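Local atomic coordinates of cytochrome c (Shewanella violacea, PDB entry 6A3L), a protein that carries a covalently bound heme c in a helical bundle and probably takes part in electron transfer. Residues A[1-6]-A[10-15]; A[22-27]-A[114-119]; A[28-33]-A[40-45]. All coordinates share one frame; numbering follows the deposited sequence.

Contact 1: residues A[1-6]-A[10-15]; sequences GNFKEA and IHYRQS. With HEC (heme c), chain C.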
loop_
_atom_site.group_PDB
_atom_site.type_symbol
_atom_site.label_atom_id
_atom_site.label_comp_id
_atom_site.label_asym_id
_atom_site.label_seq_id
_atom_site.Cartn_x
_atom_site.Cartn_y
_atom_site.Cartn_z
ATOM N N GLY A 1 21.743 -0.480 -1.243
ATOM C CA GLY A 1 20.390 -0.825 -0.833
ATOM C C GLY A 1 19.352 -0.450 -1.869
ATOM O O GLY A 1 19.699 0.075 -2.934
ATOM N N ASN A 2 18.076 -0.733 -1.583
ATOM C CA ASN A 2 17.031 -0.400 -2.550
ATOM C C ASN A 2 16.790 1.107 -2.641
ATOM O O ASN A 2 16.523 1.629 -3.735
ATOM C CB ASN A 2 15.739 -1.140 -2.225
ATOM C CG ASN A 2 14.977 -1.527 -3.481
ATOM O OD1 ASN A 2 15.470 -1.343 -4.604
ATOM N ND2 ASN A 2 13.768 -2.064 -3.305
ATOM N N PHE A 3 16.928 1.817 -1.522
ATOM C CA PHE A 3 16.601 3.236 -1.435
ATOM C C PHE A 3 17.840 4.087 -1.686
ATOM O O PHE A 3 18.892 3.864 -1.078
ATOM C CB PHE A 3 16.010 3.542 -0.059
ATOM C CG PHE A 3 14.885 2.634 0.314
ATOM C CD1 PHE A 3 15.094 1.565 1.165
ATOM C CD2 PHE A 3 13.621 2.828 -0.219
ATOM C CE1 PHE A 3 14.057 0.711 1.489
ATOM C CE2 PHE A 3 12.581 1.975 0.109
ATOM C CZ PHE A 3 12.799 0.917 0.964
ATOM N N LYS A 4 17.704 5.065 -2.589
ATOM C CA LYS A 4 18.839 5.917 -2.944
ATOM C C LYS A 4 19.347 6.724 -1.746
ATOM O O LYS A 4 20.565 6.841 -1.545
ATOM C CB LYS A 4 18.443 6.835 -4.102
ATOM C CG LYS A 4 19.579 7.703 -4.616
ATOM C CD LYS A 4 19.679 7.677 -6.139
ATOM C CE LYS A 4 21.134 7.786 -6.578
ATOM N NZ LYS A 4 21.677 9.153 -6.349
ATOM N N GLU A 5 18.439 7.305 -0.953
ATOM C CA GLU A 5 18.785 8.059 0.253
ATOM C C GLU A 5 17.894 7.614 1.403
ATOM O O GLU A 5 16.868 6.959 1.200
ATOM C CB GLU A 5 18.655 9.575 0.062
ATOM C CG GLU A 5 19.586 10.151 -0.982
ATOM C CD GLU A 5 18.933 11.262 -1.792
ATOM O OE1 GLU A 5 19.546 11.729 -2.783
ATOM O OE2 GLU A 5 17.802 11.665 -1.438
ATOM N N ALA A 6 18.291 7.991 2.626
ATOM C CA ALA A 6 17.484 7.666 3.800
ATOM C C ALA A 6 16.106 8.304 3.716
ATOM O O ALA A 6 15.113 7.695 4.124
ATOM C CB ALA A 6 18.197 8.110 5.078
ATOM N N ILE A 10 12.614 6.666 4.566
ATOM C CA ILE A 10 11.696 7.262 5.534
ATOM C C ILE A 10 10.347 7.533 4.877
ATOM O O ILE A 10 9.290 7.192 5.426
ATOM C CB ILE A 10 12.294 8.539 6.142
ATOM C CG1 ILE A 10 13.453 8.195 7.061
ATOM C CG2 ILE A 10 11.252 9.305 6.901
ATOM C CD1 ILE A 10 14.134 9.412 7.643
ATOM N N HIS A 11 10.360 8.124 3.673
ATOM C CA HIS A 11 9.097 8.391 2.988
ATOM C C HIS A 11 8.352 7.092 2.707
ATOM O O HIS A 11 7.132 7.017 2.883
ATOM C CB HIS A 11 9.323 9.173 1.689
ATOM C CG HIS A 11 8.131 9.150 0.770
ATOM N ND1 HIS A 11 7.216 10.181 0.709
ATOM C CD2 HIS A 11 7.677 8.197 -0.084
ATOM C CE1 HIS A 11 6.261 9.874 -0.152
ATOM N NE2 HIS A 11 6.517 8.676 -0.648
ATOM N N TYR A 12 9.068 6.055 2.277
ATOM C CA TYR A 12 8.412 4.788 1.977
ATOM C C TYR A 12 7.652 4.262 3.200
ATOM O O TYR A 12 6.431 4.054 3.150
ATOM C CB TYR A 12 9.461 3.785 1.468
ATOM C CG TYR A 12 8.906 2.453 0.981
ATOM C CD1 TYR A 12 8.636 2.233 -0.372
ATOM C CD2 TYR A 12 8.688 1.414 1.861
ATOM C CE1 TYR A 12 8.121 1.012 -0.810
ATOM C CE2 TYR A 12 8.186 0.192 1.436
ATOM C CZ TYR A 12 7.901 -0.005 0.101
ATOM O OH TYR A 12 7.397 -1.227 -0.295
ATOM N N ARG A 13 8.343 4.088 4.336
ATOM C CA ARG A 13 7.669 3.511 5.506
ATOM C C ARG A 13 6.512 4.388 5.988
ATOM O O ARG A 13 5.453 3.872 6.371
ATOM C CB ARG A 13 8.669 3.251 6.629
ATOM C CG ARG A 13 9.293 4.475 7.261
ATOM C CD ARG A 13 10.661 4.100 7.780
ATOM N NE ARG A 13 11.150 5.067 8.741
ATOM C CZ ARG A 13 12.435 5.293 8.993
ATOM N NH1 ARG A 13 13.369 4.618 8.330
ATOM N NH2 ARG A 13 12.785 6.187 9.922
ATOM N N GLN A 14 6.682 5.717 5.947
ATOM C CA GLN A 14 5.614 6.624 6.371
ATOM C C GLN A 14 4.367 6.488 5.493
ATOM O O GLN A 14 3.235 6.493 5.997
ATOM C CB GLN A 14 6.122 8.065 6.363
ATOM C CG GLN A 14 7.147 8.386 7.464
ATOM C CD GLN A 14 7.643 9.826 7.404
ATOM O OE1 GLN A 14 7.620 10.456 6.347
ATOM N NE2 GLN A 14 8.130 10.337 8.524
ATOM N N SER A 15 4.548 6.357 4.176
ATOM C CA SER A 15 3.382 6.186 3.312
ATOM C C SER A 15 2.690 4.862 3.568
ATOM O O SER A 15 1.458 4.783 3.518
ATOM C CB SER A 15 3.770 6.281 1.837
ATOM O OG SER A 15 4.021 7.621 1.514
HETATM FE FE HEC C . 2.732 2.794 12.939
HETATM C CHA HEC C . 4.213 5.790 11.988
HETATM C CHB HEC C . -0.285 3.929 11.825
HETATM C CHC HEC C . 1.364 -0.401 13.220
HETATM C CHD HEC C . 5.758 1.607 13.886
HETATM N NA HEC C . 2.109 4.523 12.061
HETATM C C1A HEC C . 2.865 5.645 11.792
HETATM C C2A HEC C . 1.973 6.646 11.284
HETATM C C3A HEC C . 0.736 6.140 11.229
HETATM C C4A HEC C . 0.792 4.786 11.716
HETATM C CMA HEC C . -0.541 6.874 10.745
HETATM C CAA HEC C . 2.400 8.051 10.844
HETATM C CBA HEC C . 2.935 7.881 9.411
HETATM C CGA HEC C . 3.099 9.256 8.821
HETATM O O1A HEC C . 2.081 9.755 8.288
HETATM O O2A HEC C . 4.205 9.852 8.896
HETATM N NB HEC C . 0.871 1.881 12.531
HETATM C C1B HEC C . -0.258 2.597 12.177
HETATM C C2B HEC C . -1.397 1.706 12.246
HETATM C C3B HEC C . -0.966 0.496 12.652
HETATM C C4B HEC C . 0.479 0.587 12.825
HETATM C CMB HEC C . -2.838 2.166 11.919
HETATM C CAB HEC C . -1.811 -0.792 12.855
HETATM C CBB HEC C . -2.836 -1.081 12.033
HETATM N NC HEC C . 3.438 0.957 13.420
HETATM C C1C HEC C . 2.705 -0.215 13.542
HETATM C C2C HEC C . 3.595 -1.235 14.070
HETATM C C3C HEC C . 4.805 -0.688 14.287
HETATM C C4C HEC C . 4.726 0.700 13.858
HETATM C CMC HEC C . 3.143 -2.681 14.372
HETATM C CAC HEC C . 6.093 -1.364 14.840
HETATM C CBC HEC C . 6.393 -2.642 14.569
HETATM N ND HEC C . 4.624 3.571 12.918
HETATM C C1D HEC C . 5.734 2.888 13.385
HETATM C C2D HEC C . 6.873 3.757 13.266
HETATM C C3D HEC C . 6.458 4.922 12.743
HETATM C C4D HEC C . 5.032 4.827 12.520
HETATM C CMD HEC C . 8.312 3.372 13.688
HETATM C CAD HEC C . 7.339 6.152 12.419
HETATM C CBD HEC C . 7.603 6.278 10.911
HETATM C CGD HEC C . 8.453 7.501 10.644
HETATM O O1D HEC C . 7.969 8.638 10.852
HETATM O O2D HEC C . 9.624 7.350 10.232
#
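F3 brings one corner of its ring against the root of the Y12 ring. CE2 of F3 stands 3.8 Å from CG of Y12, and CZ of F3 hangs over one tyrosine face, displaced toward the rim. The planes are inclined at 58°, an oblique aromatic pair, while the two side chains cross at about a right angle. Y12 holds CG anti to its own backbone N (chi1 -174°), which swings the ring off helix 6-31 toward the N-terminal loop. H22 of the second subunit meets both rings, and Y12 OH is hydrogen-bonded to N23 of that subunit. The backbone joins the segments too: I10 N donates to A6 O at 2.7 Å, a helical i to i-4 bond near the start of helix 6-31, just past the N-cap residue E5.

One turn on, R13 and Q14 grasp a single heme propionate. The R13 guanidinium presents its edge, NE reaching O2D of the heme at 3.1 Å, with a weak, bent bond from NH2, which also bonds T69 OG1; CG1 of I10 lies over one of its faces. Q14 NE2 points almost straight at the heme atom O1D, 2.9 Å away. Both oxygens of the carboxylate are thus held by consecutive residues, while R13 NH1 also bonds S64 and G59 O. The charge of R13 would tend to keep the propionate ionised, and the bonds to both oxygens would limit its rotation.

Contact 2: residues A[22-27]-A[114-119]; sequences HNFGDM and KVAKSC. With HEC (heme c), chain C.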
loop_
_atom_site.group_PDB
_atom_site.type_symbol
_atom_site.label_atom_id
_atom_site.label_comp_id
_atom_site.label_asym_id
_atom_site.label_seq_id
_atom_site.Cartn_x
_atom_site.Cartn_y
_atom_site.Cartn_z
ATOM N N HIS A 22 -5.392 4.808 7.165
ATOM C CA HIS A 22 -6.649 5.154 6.508
ATOM C C HIS A 22 -7.556 3.937 6.408
ATOM O O HIS A 22 -8.753 4.003 6.711
ATOM C CB HIS A 22 -6.424 5.746 5.104
ATOM C CG HIS A 22 -7.714 6.052 4.395
ATOM N ND1 HIS A 22 -8.306 5.171 3.510
ATOM C CD2 HIS A 22 -8.549 7.114 4.482
ATOM C CE1 HIS A 22 -9.439 5.692 3.065
ATOM N NE2 HIS A 22 -9.613 6.868 3.643
ATOM N N ASN A 23 -7.001 2.811 5.974
ATOM C CA ASN A 23 -7.827 1.622 5.816
ATOM C C ASN A 23 -8.257 1.051 7.163
ATOM O O ASN A 23 -9.387 0.568 7.298
ATOM C CB ASN A 23 -7.079 0.593 4.981
ATOM C CG ASN A 23 -7.069 0.965 3.511
ATOM O OD1 ASN A 23 -7.951 0.560 2.755
ATOM N ND2 ASN A 23 -6.101 1.793 3.116
ATOM N N PHE A 24 -7.365 1.055 8.158
ATOM C CA PHE A 24 -7.737 0.527 9.466
ATOM C C PHE A 24 -8.866 1.338 10.104
ATOM O O PHE A 24 -9.824 0.768 10.644
ATOM C CB PHE A 24 -6.517 0.499 10.378
ATOM C CG PHE A 24 -6.726 -0.273 11.657
ATOM C CD1 PHE A 24 -6.814 -1.656 11.641
ATOM C CD2 PHE A 24 -6.795 0.384 12.880
ATOM C CE1 PHE A 24 -6.997 -2.368 12.833
ATOM C CE2 PHE A 24 -6.966 -0.326 14.057
ATOM C CZ PHE A 24 -7.060 -1.701 14.031
ATOM N N GLY A 25 -8.775 2.669 10.049
ATOM C CA GLY A 25 -9.785 3.503 10.683
ATOM C C GLY A 25 -11.184 3.309 10.130
ATOM O O GLY A 25 -12.169 3.437 10.870
ATOM N N ASP A 26 -11.297 3.012 8.829
ATOM C CA ASP A 26 -12.608 2.786 8.225
ATOM C C ASP A 26 -13.275 1.545 8.808
ATOM O O ASP A 26 -14.498 1.507 8.980
ATOM C CB ASP A 26 -12.461 2.654 6.704
ATOM C CG ASP A 26 -13.759 2.908 5.960
ATOM O OD1 ASP A 26 -14.321 4.016 6.090
ATOM O OD2 ASP A 26 -14.229 1.991 5.259
ATOM N N MET A 27 -12.488 0.520 9.134
ATOM C CA MET A 27 -13.046 -0.624 9.849
ATOM C C MET A 27 -13.511 -0.204 11.239
ATOM O O MET A 27 -14.635 -0.513 11.647
ATOM C CB MET A 27 -12.003 -1.740 9.952
ATOM C CG MET A 27 -11.462 -2.142 8.631
ATOM S SD MET A 27 -10.099 -3.307 8.673
ATOM C CE MET A 27 -10.962 -4.818 8.446
ATOM N N LYS A 114 -7.041 -6.873 18.484
ATOM C CA LYS A 114 -5.708 -7.453 18.519
ATOM C C LYS A 114 -4.779 -6.743 17.532
ATOM O O LYS A 114 -3.570 -6.657 17.777
ATOM C CB LYS A 114 -5.793 -8.955 18.225
ATOM C CG LYS A 114 -4.492 -9.726 18.392
ATOM C CD LYS A 114 -4.754 -11.220 18.522
ATOM C CE LYS A 114 -3.464 -12.012 18.706
ATOM N NZ LYS A 114 -3.724 -13.471 18.936
ATOM N N VAL A 115 -5.313 -6.252 16.403
ATOM C CA VAL A 115 -4.503 -5.435 15.506
ATOM C C VAL A 115 -4.275 -4.059 16.112
ATOM O O VAL A 115 -3.158 -3.527 16.098
ATOM C CB VAL A 115 -5.150 -5.320 14.108
ATOM C CG1 VAL A 115 -4.313 -4.405 13.228
ATOM C CG2 VAL A 115 -5.325 -6.678 13.462
ATOM N N ALA A 116 -5.344 -3.439 16.614
ATOM C CA ALA A 116 -5.199 -2.114 17.206
ATOM C C ALA A 116 -4.152 -2.146 18.309
ATOM O O ALA A 116 -3.391 -1.187 18.492
ATOM C CB ALA A 116 -6.545 -1.610 17.738
ATOM N N LYS A 117 -4.097 -3.257 19.049
ATOM C CA LYS A 117 -3.103 -3.403 20.103
ATOM C C LYS A 117 -1.693 -3.406 19.518
ATOM O O LYS A 117 -0.780 -2.828 20.110
ATOM C CB LYS A 117 -3.399 -4.695 20.895
ATOM C CG LYS A 117 -2.463 -5.019 22.053
ATOM C CD LYS A 117 -3.115 -6.009 23.052
ATOM C CE LYS A 117 -2.279 -7.287 23.283
ATOM N NZ LYS A 117 -1.121 -7.108 24.225
ATOM N N SER A 118 -1.513 -3.966 18.317
ATOM C CA SER A 118 -0.207 -3.894 17.649
ATOM C C SER A 118 0.177 -2.461 17.332
ATOM O O SER A 118 1.305 -2.034 17.609
ATOM C CB SER A 118 -0.209 -4.720 16.364
ATOM O OG SER A 118 0.262 -6.038 16.589
ATOM N N CYS A 119 -0.757 -1.701 16.756
ATOM C CA CYS A 119 -0.493 -0.306 16.413
ATOM C C CYS A 119 -0.028 0.473 17.639
ATOM O O CYS A 119 1.028 1.115 17.621
ATOM C CB CYS A 119 -1.746 0.349 15.803
ATOM S SG CYS A 119 -2.552 -0.531 14.442
HETATM FE FE HEC C . 2.732 2.794 12.939
HETATM C CHA HEC C . 4.213 5.790 11.988
HETATM C CHB HEC C . -0.285 3.929 11.825
HETATM C CHC HEC C . 1.364 -0.401 13.220
HETATM C CHD HEC C . 5.758 1.607 13.886
HETATM N NA HEC C . 2.109 4.523 12.061
HETATM C C1A HEC C . 2.865 5.645 11.792
HETATM C C2A HEC C . 1.973 6.646 11.284
HETATM C C3A HEC C . 0.736 6.140 11.229
HETATM C C4A HEC C . 0.792 4.786 11.716
HETATM C CMA HEC C . -0.541 6.874 10.745
HETATM C CAA HEC C . 2.400 8.051 10.844
HETATM C CBA HEC C . 2.935 7.881 9.411
HETATM C CGA HEC C . 3.099 9.256 8.821
HETATM O O1A HEC C . 2.081 9.755 8.288
HETATM O O2A HEC C . 4.205 9.852 8.896
HETATM N NB HEC C . 0.871 1.881 12.531
HETATM C C1B HEC C . -0.258 2.597 12.177
HETATM C C2B HEC C . -1.397 1.706 12.246
HETATM C C3B HEC C . -0.966 0.496 12.652
HETATM C C4B HEC C . 0.479 0.587 12.825
HETATM C CMB HEC C . -2.838 2.166 11.919
HETATM C CAB HEC C . -1.811 -0.792 12.855
HETATM C CBB HEC C . -2.836 -1.081 12.033
HETATM N NC HEC C . 3.438 0.957 13.420
HETATM C C1C HEC C . 2.705 -0.215 13.542
HETATM C C2C HEC C . 3.595 -1.235 14.070
HETATM C C3C HEC C . 4.805 -0.688 14.287
HETATM C C4C HEC C . 4.726 0.700 13.858
HETATM C CMC HEC C . 3.143 -2.681 14.372
HETATM C CAC HEC C . 6.093 -1.364 14.840
HETATM C CBC HEC C . 6.393 -2.642 14.569
HETATM N ND HEC C . 4.624 3.571 12.918
HETATM C C1D HEC C . 5.734 2.888 13.385
HETATM C C2D HEC C . 6.873 3.757 13.266
HETATM C C3D HEC C . 6.458 4.922 12.743
HETATM C C4D HEC C . 5.032 4.827 12.520
HETATM C CMD HEC C . 8.312 3.372 13.688
HETATM C CAD HEC C . 7.339 6.152 12.419
HETATM C CBD HEC C . 7.603 6.278 10.911
HETATM C CGD HEC C . 8.453 7.501 10.644
HETATM O O1D HEC C . 7.969 8.638 10.852
HETATM O O2D HEC C . 9.624 7.350 10.232
#
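The four-helix bundle of cytochrome c' meets its heme attachment site here, where helix 105-126 carries the CXXCH motif that starts at C119 and ends at the axial ligand H123. Helix 6-31 passes it in a broadly antiparallel sense, at 139° between the directions of the two short segments. Their axes come no closer than 11.9 Å, a gap that one large side chain, F24, crosses.

A first torsion that sets CG opposite the backbone N (chi1 -169°) carries the phenylalanine across to the facing helix, where its outer atoms rest on two neighbouring residues. CE1 of F24 touches V115 CG1 at 3.4 Å, the two side chains sliding past each other in opposite directions. At the end of the ring, CZ of F24 lies 3.7 Å from A116 CB and is also close to the backbone N of that residue. One ring face looks toward the heme: the vinyl-derived carbon CBB sits over it near the rim, and V115 CG1 flanks the same carbon. The sulfur of C119 lies over the same face: SG is 4.7 Å from the centroid of the F24 ring, 17° off its normal, in a sulfur-aromatic contact. F112 also stacks with the ring.

Cut back to an alanine, this position would probably leave a gap between the two helices and strip the C119 sulfur and CBB of the aromatic face that covers them.

The sulfur is itself part of the heme linkage, C119 SG being covalently joined to heme CAB by a bond of 1.8 Å.

Contact 3: residues A[28-33]-A[40-45]; sequences GAMLKG and EIFTMR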
loop_
_atom_site.group_PDB
_atom_site.type_symbol
_atom_site.label_atom_id
_atom_site.label_comp_id
_atom_site.label_asym_id
_atom_site.label_seq_id
_atom_site.Cartn_x
_atom_site.Cartn_y
_atom_site.Cartn_z
ATOM N N GLY A 28 -12.677 0.552 11.954
ATOM C CA GLY A 28 -13.069 1.050 13.264
ATOM C C GLY A 28 -14.342 1.870 13.216
ATOM O O GLY A 28 -15.228 1.705 14.058
ATOM N N ALA A 29 -14.463 2.752 12.219
ATOM C CA ALA A 29 -15.680 3.549 12.083
ATOM C C ALA A 29 -16.904 2.657 11.901
ATOM O O ALA A 29 -17.962 2.910 12.494
ATOM C CB ALA A 29 -15.544 4.535 10.919
ATOM N N MET A 30 -16.768 1.578 11.124
ATOM C CA MET A 30 -17.893 0.667 10.949
ATOM C C MET A 30 -18.203 -0.084 12.238
ATOM O O MET A 30 -19.373 -0.253 12.597
ATOM C CB MET A 30 -17.598 -0.308 9.817
ATOM C CG MET A 30 -17.595 0.347 8.457
ATOM S SD MET A 30 -17.380 -0.842 7.128
ATOM C CE MET A 30 -17.281 0.318 5.758
ATOM N N LEU A 31 -17.171 -0.518 12.959
ATOM C CA LEU A 31 -17.388 -1.249 14.207
ATOM C C LEU A 31 -17.989 -0.355 15.283
ATOM O O LEU A 31 -18.830 -0.801 16.070
ATOM C CB LEU A 31 -16.066 -1.855 14.681
ATOM C CG LEU A 31 -15.696 -3.120 13.907
ATOM C CD1 LEU A 31 -14.369 -3.678 14.345
ATOM C CD2 LEU A 31 -16.798 -4.172 14.066
ATOM N N LYS A 32 -17.570 0.903 15.339
ATOM C CA LYS A 32 -17.998 1.833 16.374
ATOM C C LYS A 32 -19.303 2.547 16.038
ATOM O O LYS A 32 -19.692 3.465 16.766
ATOM C CB LYS A 32 -16.889 2.864 16.648
ATOM C CG LYS A 32 -15.654 2.257 17.312
ATOM C CD LYS A 32 -14.394 3.114 17.119
ATOM C CE LYS A 32 -13.125 2.249 17.252
ATOM N NZ LYS A 32 -11.922 2.998 17.719
ATOM N N GLY A 33 -19.956 2.192 14.934
ATOM C CA GLY A 33 -21.246 2.763 14.602
ATOM C C GLY A 33 -21.188 4.136 13.966
ATOM O O GLY A 33 -22.241 4.744 13.748
ATOM N N GLU A 40 -18.592 -6.242 2.513
ATOM C CA GLU A 40 -17.673 -6.241 1.370
ATOM C C GLU A 40 -16.614 -5.174 1.555
ATOM O O GLU A 40 -15.421 -5.429 1.393
ATOM C CB GLU A 40 -18.405 -6.010 0.035
ATOM C CG GLU A 40 -19.587 -6.947 -0.215
ATOM C CD GLU A 40 -20.192 -6.867 -1.631
ATOM O OE1 GLU A 40 -20.635 -7.939 -2.133
ATOM O OE2 GLU A 40 -20.295 -5.742 -2.201
ATOM N N ILE A 41 -17.030 -3.977 1.936
ATOM C CA ILE A 41 -16.059 -2.918 2.141
ATOM C C ILE A 41 -15.139 -3.251 3.313
ATOM O O ILE A 41 -13.921 -3.024 3.242
ATOM C CB ILE A 41 -16.797 -1.581 2.306
ATOM C CG1 ILE A 41 -17.578 -1.301 1.007
ATOM C CG2 ILE A 41 -15.810 -0.456 2.596
ATOM C CD1 ILE A 41 -18.347 -0.013 0.988
ATOM N N PHE A 42 -15.693 -3.835 4.392
ATOM C CA PHE A 42 -14.880 -4.230 5.545
ATOM C C PHE A 42 -13.797 -5.241 5.160
ATOM O O PHE A 42 -12.634 -5.116 5.572
ATOM C CB PHE A 42 -15.773 -4.799 6.649
ATOM C CG PHE A 42 -15.085 -4.922 7.983
ATOM C CD1 PHE A 42 -14.316 -6.037 8.283
ATOM C CD2 PHE A 42 -15.210 -3.917 8.935
ATOM C CE1 PHE A 42 -13.682 -6.147 9.506
ATOM C CE2 PHE A 42 -14.571 -4.019 10.181
ATOM C CZ PHE A 42 -13.804 -5.132 10.463
ATOM N N THR A 43 -14.169 -6.277 4.399
ATOM C CA THR A 43 -13.182 -7.253 3.946
ATOM C C THR A 43 -12.148 -6.605 3.023
ATOM O O THR A 43 -10.956 -6.935 3.075
ATOM C CB THR A 43 -13.891 -8.406 3.241
ATOM O OG1 THR A 43 -14.774 -9.043 4.160
ATOM C CG2 THR A 43 -12.911 -9.433 2.741
ATOM N N MET A 44 -12.584 -5.677 2.171
ATOM C CA MET A 44 -11.628 -4.947 1.345
ATOM C C MET A 44 -10.643 -4.172 2.205
ATOM O O MET A 44 -9.437 -4.180 1.934
ATOM C CB MET A 44 -12.351 -3.999 0.402
ATOM C CG MET A 44 -11.402 -2.987 -0.234
ATOM S SD MET A 44 -12.349 -1.617 -0.895
ATOM C CE MET A 44 -13.327 -2.511 -2.125
ATOM N N ARG A 45 -11.150 -3.475 3.232
ATOM C CA ARG A 45 -10.282 -2.816 4.205
ATOM C C ARG A 45 -9.337 -3.805 4.881
ATOM O O ARG A 45 -8.141 -3.525 5.030
ATOM C CB ARG A 45 -11.122 -2.108 5.262
ATOM C CG ARG A 45 -12.027 -1.049 4.678
ATOM C CD ARG A 45 -11.197 0.063 4.079
ATOM N NE ARG A 45 -12.022 1.126 3.522
ATOM C CZ ARG A 45 -11.610 1.951 2.569
ATOM N NH1 ARG A 45 -10.400 1.821 2.072
ATOM N NH2 ARG A 45 -12.410 2.890 2.111
#
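Helix 6-31 ends in a Schellman motif, G33 leaving the helix with a positive phi of 80° while K32 N still bonds G28 O at 2.8 Å, and after a short loop helix 39-53 runs back so that the CA atoms of M30 and F42 lie 7.9 Å apart. The two segments thus form the turn end of a helical hairpin, half of the four-helix bundle of the cytochrome c' fold. No hydrogen bond links them; the union is made by apolar side chains.

M30 stretches across to the facing helix. Its chain is extended beyond CG, and this straight run delivers the methyl CE to I41, with CG2 of the isoleucine 3.6 Å away and the two side chains crossing at about a right angle. On the way the thioether passes F42 in the opposite direction, and SD of M30 comes to the edge of the phenyl ring near its plane, at 4.2 Å from F42 CD2.

F42 meets both M30 and L31 along the CD2-CE2 side of its ring. Its CG lies beside the carbonyl carbon (chi1 -166°), an orientation that directs the ring toward these two residues, while F37 from the connecting loop stacks against it. L31 also packs on K109 and F112 of helix 105-126, and F42 on L108, so the hairpin is seated on another helix of the bundle.

Against the ring L31 comes obliquely with its branch point: L31 CG is 4.0 Å from F42 CE2, and its methyl CD1 lies near F42 CE2 and CZ.

In the fold
Helix 6-31 takes part in all three contacts, and they follow its course from the heme propionates to the far end of the bundle. Contacts 1 and 2 lie 23 Å apart between centres and do not touch, yet both hold the heme, one by its propionate and the other by its thioether. Contacts 2 and 3 have centres 10 Å apart and touch at their border: D26 OD2 forms a salt bridge with R45 NE at 2.9 Å, and M27 packs on F42. Contact 3 remains away from the cofactor, with the F42 side chain about 12 Å from the heme, and lies across the chain's centre from contact 1.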